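Local coordinates for protein NADP-dependent alcohol dehydrogenase (Entamoeba histolytica, PDB 2OUI) that catalyses the reversible, NADP-dependent oxidation of alcohols to aldehydes or ketones, as a tetramer with a zinc ion bound in each subunit, at residues D26-P31 with I65-S70; A85-W90 with H125-D130; Y99-G104 with L294-R299. The protein carries 1 engineered substitution. All coordinates share one frame; numbering follows the deposited sequence.

In the fold
From the N terminus, interaction 1 comes first: strands 27-34 and 61-68 pair antiparallel and close a loop that holds helix 38-46. It is complete before interaction 2 opens. There the loop after strand 80-83 meets the turn between strand 124-126 and helix 129-132. Strand 124-126 also pairs with strand 27-34, so interactions 1 and 2 share a sheet, and D26 bonds to H125 between them. Segment 99-104 of interaction 3 lies inside the second loop, but its partner 294-299 comes far later, so interactions 2 and 3 cross. D89 with S103 joins the two loops within the GroES-like part, and I86 with G298 ties that part to the chain leaving the Rossmann-type sheet.

Interaction 1: residues D26-P31 with I65-S70; sequences DALVRP and IVKVGS
The carbonyl oxygen of L28 is gripped by two successive amides: V66 N at 2.8 Å with a nearly straight N-H (169°), and K67 N in a weak bond at 3.3 Å. Two residues of one strand, V66 and K67, thus lie opposite the single residue L28, the mark of a classic beta bulge in an otherwise regular antiparallel pairing. Around it the ladder is regular: L28 N donates to K67 O (2.8 Å), and G69 N to D26 O (2.9 Å). V66 CG2, lodged between its own backbone N and carbonyl carbon, lies 3.3 Å from L28 O and also packs on L28 CB. V66 CG1 meets the methylenes of R30, with R30 CD 3.7 Å away; the extended R30 chain carries its guanidinium onward to Q64 and D355. L28 and K67 run side by side, L28 CD1 touching K67 CD at 3.8 Å before the lysine chain bends off at its last torsion. On the other sheet face A27, V29, I65 and V68 gather, and I65 CD1 meets V29 CG2 at 3.9 Å. The bulge therefore fits one extra residue into strand 61-68 without losing the ladder: its added N-H shares an acceptor already in use, and aliphatic groups shelter that oxygen.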
loop_
_atom_site.group_PDB
_atom_site.type_symbol
_atom_site.label_atom_id
_atom_site.label_comp_id
_atom_site.label_asym_id
_atom_site.label_seq_id
_atom_site.Cartn_x
_atom_site.Cartn_y
_atom_site.Cartn_z
ATOM N N ASP A 26 -19.843 23.986 14.953
ATOM C CA ASP A 26 -18.948 24.981 14.340
ATOM C C ASP A 26 -18.200 25.822 15.368
ATOM O O ASP A 26 -18.528 25.811 16.543
ATOM C CB ASP A 26 -19.751 25.941 13.471
ATOM C CG ASP A 26 -20.627 25.234 12.460
ATOM O OD1 ASP A 26 -20.304 24.093 12.080
ATOM O OD2 ASP A 26 -21.626 25.855 12.028
ATOM N N ALA A 27 -17.228 26.586 14.888
ATOM C CA ALA A 27 -16.590 27.643 15.699
ATOM C C ALA A 27 -16.422 28.889 14.864
ATOM O O ALA A 27 -16.261 28.812 13.648
ATOM C CB ALA A 27 -15.233 27.181 16.229
ATOM N N LEU A 28 -16.476 30.043 15.514
ATOM C CA LEU A 28 -16.124 31.287 14.872
ATOM C C LEU A 28 -14.744 31.679 15.372
ATOM O O LEU A 28 -14.467 31.565 16.568
ATOM C CB LEU A 28 -17.134 32.383 15.206
ATOM C CG LEU A 28 -18.591 32.130 14.775
ATOM C CD1 LEU A 28 -19.407 33.374 15.033
ATOM C CD2 LEU A 28 -18.680 31.739 13.272
ATOM N N VAL A 29 -13.896 32.158 14.458
ATOM C CA VAL A 29 -12.479 32.375 14.745
ATOM C C VAL A 29 -12.056 33.767 14.258
ATOM O O VAL A 29 -12.459 34.194 13.166
ATOM C CB VAL A 29 -11.611 31.259 14.034
ATOM C CG1 VAL A 29 -10.104 31.454 14.285
ATOM C CG2 VAL A 29 -12.031 29.876 14.481
ATOM N N ARG A 30 -11.263 34.484 15.062
ATOM C CA ARG A 30 -10.652 35.746 14.609
ATOM C C ARG A 30 -9.183 35.496 14.271
ATOM O O ARG A 30 -8.515 34.704 14.958
ATOM C CB ARG A 30 -10.811 36.841 15.682
ATOM C CG ARG A 30 -10.003 36.628 16.947
ATOM C CD ARG A 30 -10.314 37.784 17.959
ATOM N NE ARG A 30 -9.553 37.689 19.203
ATOM C CZ ARG A 30 -9.697 38.517 20.236
ATOM N NH1 ARG A 30 -10.591 39.495 20.185
ATOM N NH2 ARG A 30 -8.942 38.370 21.328
ATOM N N PRO A 31 -8.671 36.108 13.172
ATOM C CA PRO A 31 -7.274 35.817 12.784
ATOM C C PRO A 31 -6.218 36.488 13.660
ATOM O O PRO A 31 -6.380 37.667 14.025
ATOM C CB PRO A 31 -7.178 36.411 11.371
ATOM C CG PRO A 31 -8.146 37.578 11.382
ATOM C CD PRO A 31 -9.323 37.042 12.224
ATOM N N ILE A 65 -10.387 31.360 18.908
ATOM C CA ILE A 65 -11.837 31.092 19.004
ATOM C C ILE A 65 -12.607 32.229 19.672
ATOM O O ILE A 65 -12.254 32.635 20.775
ATOM C CB ILE A 65 -12.117 29.801 19.813
ATOM C CG1 ILE A 65 -11.227 28.650 19.319
ATOM C CG2 ILE A 65 -13.619 29.432 19.774
ATOM C CD1 ILE A 65 -11.519 28.200 17.925
ATOM N N VAL A 66 -13.657 32.719 19.000
ATOM C CA VAL A 66 -14.537 33.758 19.572
ATOM C C VAL A 66 -15.933 33.218 19.888
ATOM O O VAL A 66 -16.667 33.823 20.656
ATOM C CB VAL A 66 -14.630 35.051 18.688
ATOM C CG1 VAL A 66 -13.268 35.690 18.571
ATOM C CG2 VAL A 66 -15.195 34.744 17.289
ATOM N N LYS A 67 -16.300 32.074 19.301
ATOM C CA LYS A 67 -17.598 31.450 19.596
ATOM C C LYS A 67 -17.536 29.990 19.264
ATOM O O LYS A 67 -16.928 29.628 18.270
ATOM C CB LYS A 67 -18.693 32.075 18.748
ATOM C CG LYS A 67 -20.134 31.682 19.168
ATOM C CD LYS A 67 -21.164 32.395 18.310
ATOM C CE LYS A 67 -22.599 32.083 18.764
ATOM N NZ LYS A 67 -22.781 32.256 20.245
ATOM N N VAL A 68 -18.148 29.141 20.085
ATOM C CA VAL A 68 -18.251 27.709 19.726
ATOM C C VAL A 68 -19.700 27.248 19.768
ATOM O O VAL A 68 -20.482 27.746 20.575
ATOM C CB VAL A 68 -17.404 26.769 20.655
ATOM C CG1 VAL A 68 -15.905 27.070 20.569
ATOM C CG2 VAL A 68 -17.896 26.823 22.099
ATOM N N GLY A 69 -20.056 26.288 18.918
ATOM C CA GLY A 69 -21.406 25.731 18.937
ATOM C C GLY A 69 -21.679 24.868 20.155
ATOM O O GLY A 69 -20.762 24.481 20.883
ATOM N N SER A 70 -22.948 24.548 20.371
ATOM C CA SER A 70 -23.370 23.844 21.579
ATOM C C SER A 70 -22.822 22.423 21.721
ATOM O O SER A 70 -22.846 21.872 22.821
ATOM C CB SER A 70 -24.891 23.846 21.688
ATOM O OG SER A 70 -25.482 23.115 20.624
#

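Interaction 2: residues A85-W90 with H125-D130; sequences AITPDW and HVNEAD
N127 reaches toward T87 with CG set between its own backbone N and carbonyl carbon (chi1 56°). From CB, the chain brings CG close to T87 O. At the tip, N127 OD1 lies 3.1 Å from T87 OG1, while N127 ND2 donates to T87 O over 3.1 Å. T87 O lies almost in the amide plane of N127, yet the N-H comes to it from above the carbonyl plane, 52° out of it. ND2 also donates to a water, which in turn gives its hydrogens to D89 OD1 and E128 OE2. D89 OD1 and E128 OE2 are 4.5 Å apart, and the water probably eases their repulsion, as may K111, which pairs with D89 OD2. The extended E128 side chain accepts the backbone N-H of W90 on the syn side of OE1 (W90 N to E128 OE1 2.9 Å, 167°); E128 OE1 also sits at the indole edge, 3.4 Å from W90 CD1. P88 CB sits over one face of that ring, toward its rim. E128 is the N-cap residue of helix 129-132, whose N132 takes the W90 indole N-H. The contact thus fastens the loop between strand 80-83 and helix 93-96 to the turn where strand 124-126 passes into helix 129-132.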
loop_
_atom_site.group_PDB
_atom_site.type_symbol
_atom_site.label_atom_id
_atom_site.label_comp_id
_atom_site.label_asym_id
_atom_site.label_seq_id
_atom_site.Cartn_x
_atom_site.Cartn_y
_atom_site.Cartn_z
ATOM N N ALA A 85 -5.951 24.765 5.771
ATOM C CA ALA A 85 -6.631 25.309 4.586
ATOM C C ALA A 85 -7.820 24.418 4.216
ATOM O O ALA A 85 -8.830 24.903 3.705
ATOM C CB ALA A 85 -5.671 25.412 3.381
ATOM N N ILE A 86 -7.661 23.108 4.466
ATOM C CA ILE A 86 -8.669 22.090 4.126
ATOM C C ILE A 86 -9.369 21.681 5.405
ATOM O O ILE A 86 -8.725 21.280 6.391
ATOM C CB ILE A 86 -8.061 20.855 3.374
ATOM C CG1 ILE A 86 -7.910 21.145 1.852
ATOM C CG2 ILE A 86 -8.953 19.614 3.507
ATOM C CD1 ILE A 86 -7.158 22.432 1.481
ATOM N N THR A 87 -10.685 21.854 5.402
ATOM C CA THR A 87 -11.519 21.604 6.586
ATOM C C THR A 87 -12.643 20.654 6.138
ATOM O O THR A 87 -13.754 21.089 5.810
ATOM C CB THR A 87 -12.150 22.923 7.149
ATOM O OG1 THR A 87 -12.828 23.596 6.086
ATOM C CG2 THR A 87 -11.100 23.857 7.746
ATOM N N PRO A 88 -12.363 19.342 6.106
ATOM C CA PRO A 88 -13.323 18.383 5.543
ATOM C C PRO A 88 -14.659 18.239 6.297
ATOM O O PRO A 88 -14.786 18.611 7.481
ATOM C CB PRO A 88 -12.559 17.034 5.619
ATOM C CG PRO A 88 -11.107 17.424 5.675
ATOM C CD PRO A 88 -11.127 18.683 6.552
ATOM N N ASP A 89 -15.644 17.706 5.591
ATOM C CA ASP A 89 -16.886 17.211 6.204
ATOM C C ASP A 89 -16.584 15.732 6.411
ATOM O O ASP A 89 -16.626 14.939 5.451
ATOM C CB ASP A 89 -18.049 17.361 5.226
ATOM C CG ASP A 89 -18.116 18.769 4.579
ATOM O OD1 ASP A 89 -18.504 19.744 5.265
ATOM O OD2 ASP A 89 -17.787 18.888 3.371
ATOM N N TRP A 90 -16.233 15.373 7.637
ATOM C CA TRP A 90 -15.619 14.055 7.903
ATOM C C TRP A 90 -16.528 12.818 7.693
ATOM O O TRP A 90 -16.030 11.692 7.599
ATOM C CB TRP A 90 -14.940 14.068 9.292
ATOM C CG TRP A 90 -13.694 14.904 9.272
ATOM C CD1 TRP A 90 -13.579 16.232 9.595
ATOM C CD2 TRP A 90 -12.409 14.484 8.828
ATOM N NE1 TRP A 90 -12.276 16.656 9.402
ATOM C CE2 TRP A 90 -11.537 15.595 8.935
ATOM C CE3 TRP A 90 -11.892 13.252 8.368
ATOM C CZ2 TRP A 90 -10.181 15.518 8.589
ATOM C CZ3 TRP A 90 -10.543 13.182 8.023
ATOM C CH2 TRP A 90 -9.710 14.302 8.117
ATOM N N HIS A 125 -15.556 31.342 9.720
ATOM C CA HIS A 125 -16.339 30.228 10.176
ATOM C C HIS A 125 -15.585 28.932 9.872
ATOM O O HIS A 125 -15.084 28.732 8.751
ATOM C CB HIS A 125 -17.696 30.239 9.469
ATOM C CG HIS A 125 -18.566 29.055 9.782
ATOM N ND1 HIS A 125 -18.393 27.822 9.180
ATOM C CD2 HIS A 125 -19.638 28.930 10.596
ATOM C CE1 HIS A 125 -19.305 26.981 9.636
ATOM N NE2 HIS A 125 -20.076 27.631 10.496
ATOM N N VAL A 126 -15.556 28.035 10.853
ATOM C CA VAL A 126 -14.955 26.718 10.670
ATOM C C VAL A 126 -16.010 25.630 10.912
ATOM O O VAL A 126 -16.602 25.559 11.999
ATOM C CB VAL A 126 -13.765 26.490 11.638
ATOM C CG1 VAL A 126 -13.123 25.104 11.400
ATOM C CG2 VAL A 126 -12.746 27.615 11.497
ATOM N N ASN A 127 -16.255 24.781 9.908
ATOM C CA ASN A 127 -17.188 23.644 10.076
ATOM C C ASN A 127 -16.524 22.506 10.849
ATOM O O ASN A 127 -15.321 22.328 10.740
ATOM C CB ASN A 127 -17.610 23.098 8.704
ATOM C CG ASN A 127 -16.421 22.696 7.868
ATOM O OD1 ASN A 127 -15.595 23.536 7.481
ATOM N ND2 ASN A 127 -16.307 21.401 7.596
ATOM N N GLU A 128 -17.309 21.721 11.597
ATOM C CA GLU A 128 -16.748 20.577 12.348
ATOM C C GLU A 128 -15.480 20.959 13.129
ATOM O O GLU A 128 -14.412 20.368 12.970
ATOM C CB GLU A 128 -16.541 19.365 11.411
ATOM C CG GLU A 128 -17.911 18.802 10.985
ATOM C CD GLU A 128 -17.805 17.667 9.993
ATOM O OE1 GLU A 128 -16.834 16.884 10.082
ATOM O OE2 GLU A 128 -18.721 17.559 9.142
ATOM N N ALA A 129 -15.619 21.967 13.991
ATOM C CA ALA A 129 -14.453 22.588 14.620
ATOM C C ALA A 129 -13.590 21.645 15.489
ATOM O O ALA A 129 -12.367 21.779 15.505
ATOM C CB ALA A 129 -14.889 23.813 15.437
ATOM N N ASP A 130 -14.205 20.724 16.224
ATOM C CA ASP A 130 -13.426 19.778 17.022
ATOM C C ASP A 130 -12.523 18.962 16.128
ATOM O O ASP A 130 -11.397 18.643 16.496
ATOM C CB ASP A 130 -14.340 18.809 17.801
ATOM C CG ASP A 130 -14.835 19.400 19.113
ATOM O OD1 ASP A 130 -14.287 20.437 19.550
ATOM O OD2 ASP A 130 -15.776 18.820 19.710
HETATM O O HOH W 1 -19.041 19.911 7.848
#

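Interaction 3: residues Y99-G104 with L294-R299; sequences YPMHSG and LTPGGR
M101 and L294 lie alongside each other with their side chains running in opposite directions, each tip reaching past the other's base. L294 CG is anti to its backbone N (chi1 -177°), which carries L294 CD2 back over M101, 3.9 Å from M101 CB and 3.4 Å from M101 O. M101 leaves its backbone with CG between N and the carbonyl carbon (chi1 66°) and then bends at both following torsions. Its thioether is thereby curled along the 294-296 backbone: M101 CG is 3.6 Å from L294 O, and M101 CE lies 3.9 Å from P296 CG on the pyrrolidine ring. M101 CG also sits over one face of the H102 imidazole, toward the rim. H102 and L294 also run antiparallel as side chains, and H102 CE1 comes obliquely to L294 CB at 4.2 Å. The imidazole is fixed by polar partners at both nitrogens, L107 N and H287 of a third subunit. T295 points away from M101 and bonds T153; T295 OG1 also donates to P296 O at 2.7 Å, on a lone pair in the carbonyl plane. The zinc lies about 7 Å from the T295 side chain. This meeting of a catalytic-domain loop with the link from strand 288-292 to helix 298-310 rests on van der Waals contact alone. T295 O, buried against M101 CB at 3.4 Å, has no polar partner in the model, so burying it probably costs some desolvation energy.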
loop_
_atom_site.group_PDB
_atom_site.type_symbol
_atom_site.label_atom_id
_atom_site.label_comp_id
_atom_site.label_asym_id
_atom_site.label_seq_id
_atom_site.Cartn_x
_atom_site.Cartn_y
_atom_site.Cartn_z
ATOM N N TYR A 99 -10.545 9.906 1.258
ATOM C CA TYR A 99 -10.239 11.159 0.560
ATOM C C TYR A 99 -11.070 12.320 1.128
ATOM O O TYR A 99 -11.912 12.895 0.436
ATOM C CB TYR A 99 -10.543 10.994 -0.937
ATOM C CG TYR A 99 -9.519 10.117 -1.647
ATOM C CD1 TYR A 99 -9.798 8.784 -1.945
ATOM C CD2 TYR A 99 -8.260 10.633 -2.009
ATOM C CE1 TYR A 99 -8.840 7.980 -2.596
ATOM C CE2 TYR A 99 -7.300 9.836 -2.660
ATOM C CZ TYR A 99 -7.601 8.524 -2.947
ATOM O OH TYR A 99 -6.672 7.746 -3.605
ATOM N N PRO A 100 -10.844 12.668 2.401
ATOM C CA PRO A 100 -11.673 13.688 3.021
ATOM C C PRO A 100 -11.463 15.069 2.426
ATOM O O PRO A 100 -12.324 15.934 2.601
ATOM C CB PRO A 100 -11.236 13.671 4.487
ATOM C CG PRO A 100 -9.921 12.990 4.510
ATOM C CD PRO A 100 -9.813 12.134 3.305
ATOM N N MET A 101 -10.345 15.287 1.720
ATOM C CA MET A 101 -10.152 16.593 1.054
ATOM C C MET A 101 -11.120 16.775 -0.094
ATOM O O MET A 101 -11.244 17.876 -0.638
ATOM C CB MET A 101 -8.709 16.778 0.576
ATOM C CG MET A 101 -8.225 15.841 -0.552
ATOM S SD MET A 101 -7.897 14.140 0.005
ATOM C CE MET A 101 -6.466 14.338 1.035
ATOM N N HIS A 102 -11.793 15.684 -0.485
ATOM C CA HIS A 102 -12.827 15.748 -1.528
ATOM C C HIS A 102 -14.231 15.542 -0.988
ATOM O O HIS A 102 -15.124 15.101 -1.723
ATOM C CB HIS A 102 -12.506 14.758 -2.656
ATOM C CG HIS A 102 -11.173 15.006 -3.288
ATOM N ND1 HIS A 102 -10.891 16.152 -4.002
ATOM C CD2 HIS A 102 -10.034 14.267 -3.294
ATOM C CE1 HIS A 102 -9.634 16.114 -4.412
ATOM N NE2 HIS A 102 -9.098 14.974 -4.004
ATOM N N SER A 103 -14.441 15.894 0.284
ATOM C CA SER A 103 -15.735 15.668 0.914
ATOM C C SER A 103 -16.816 16.508 0.249
ATOM O O SER A 103 -16.684 17.729 0.163
ATOM C CB SER A 103 -15.649 15.983 2.404
ATOM O OG SER A 103 -15.311 17.361 2.611
ATOM N N GLY A 104 -17.862 15.850 -0.254
ATOM C CA GLY A 104 -18.942 16.576 -0.945
ATOM C C GLY A 104 -18.713 16.701 -2.453
ATOM O O GLY A 104 -19.599 17.143 -3.180
ATOM N N LEU A 294 -4.935 17.449 -4.012
ATOM C CA LEU A 294 -5.192 18.451 -2.961
ATOM C C LEU A 294 -4.710 18.023 -1.564
ATOM O O LEU A 294 -4.866 16.878 -1.162
ATOM C CB LEU A 294 -6.709 18.684 -2.941
ATOM C CG LEU A 294 -7.255 19.746 -1.989
ATOM C CD1 LEU A 294 -6.710 21.138 -2.320
ATOM C CD2 LEU A 294 -8.773 19.700 -2.045
ATOM N N THR A 295 -4.127 18.952 -0.790
ATOM C CA THR A 295 -3.598 18.585 0.529
ATOM C C THR A 295 -4.651 17.990 1.470
ATOM O O THR A 295 -5.820 18.408 1.446
ATOM C CB THR A 295 -2.947 19.811 1.212
ATOM O OG1 THR A 295 -2.464 19.447 2.519
ATOM C CG2 THR A 295 -3.947 20.990 1.292
ATOM N N PRO A 296 -4.243 17.035 2.321
ATOM C CA PRO A 296 -5.000 16.714 3.518
ATOM C C PRO A 296 -5.210 17.961 4.388
ATOM O O PRO A 296 -4.484 18.958 4.267
ATOM C CB PRO A 296 -4.064 15.738 4.262
ATOM C CG PRO A 296 -3.279 15.079 3.162
ATOM C CD PRO A 296 -3.042 16.178 2.183
ATOM N N GLY A 297 -6.189 17.883 5.274
ATOM C CA GLY A 297 -6.410 18.928 6.269
ATOM C C GLY A 297 -7.013 18.311 7.520
ATOM O O GLY A 297 -6.845 17.110 7.786
ATOM N N GLY A 298 -7.684 19.139 8.316
ATOM C CA GLY A 298 -8.154 18.701 9.624
ATOM C C GLY A 298 -7.103 18.813 10.715
ATOM O O GLY A 298 -5.941 19.150 10.466
ATOM N N ARG A 299 -7.486 18.467 11.937
ATOM C CA ARG A 299 -6.628 18.804 13.048
ATOM C C ARG A 299 -5.513 17.793 13.174
ATOM O O ARG A 299 -4.414 18.141 13.576
ATOM C CB ARG A 299 -7.419 18.940 14.343
ATOM C CG ARG A 299 -7.458 17.723 15.183
ATOM C CD ARG A 299 -8.119 18.028 16.529
ATOM N NE ARG A 299 -8.915 16.883 16.940
ATOM C CZ ARG A 299 -8.433 15.845 17.609
ATOM N NH1 ARG A 299 -7.153 15.805 17.963
ATOM N NH2 ARG A 299 -9.236 14.851 17.938
#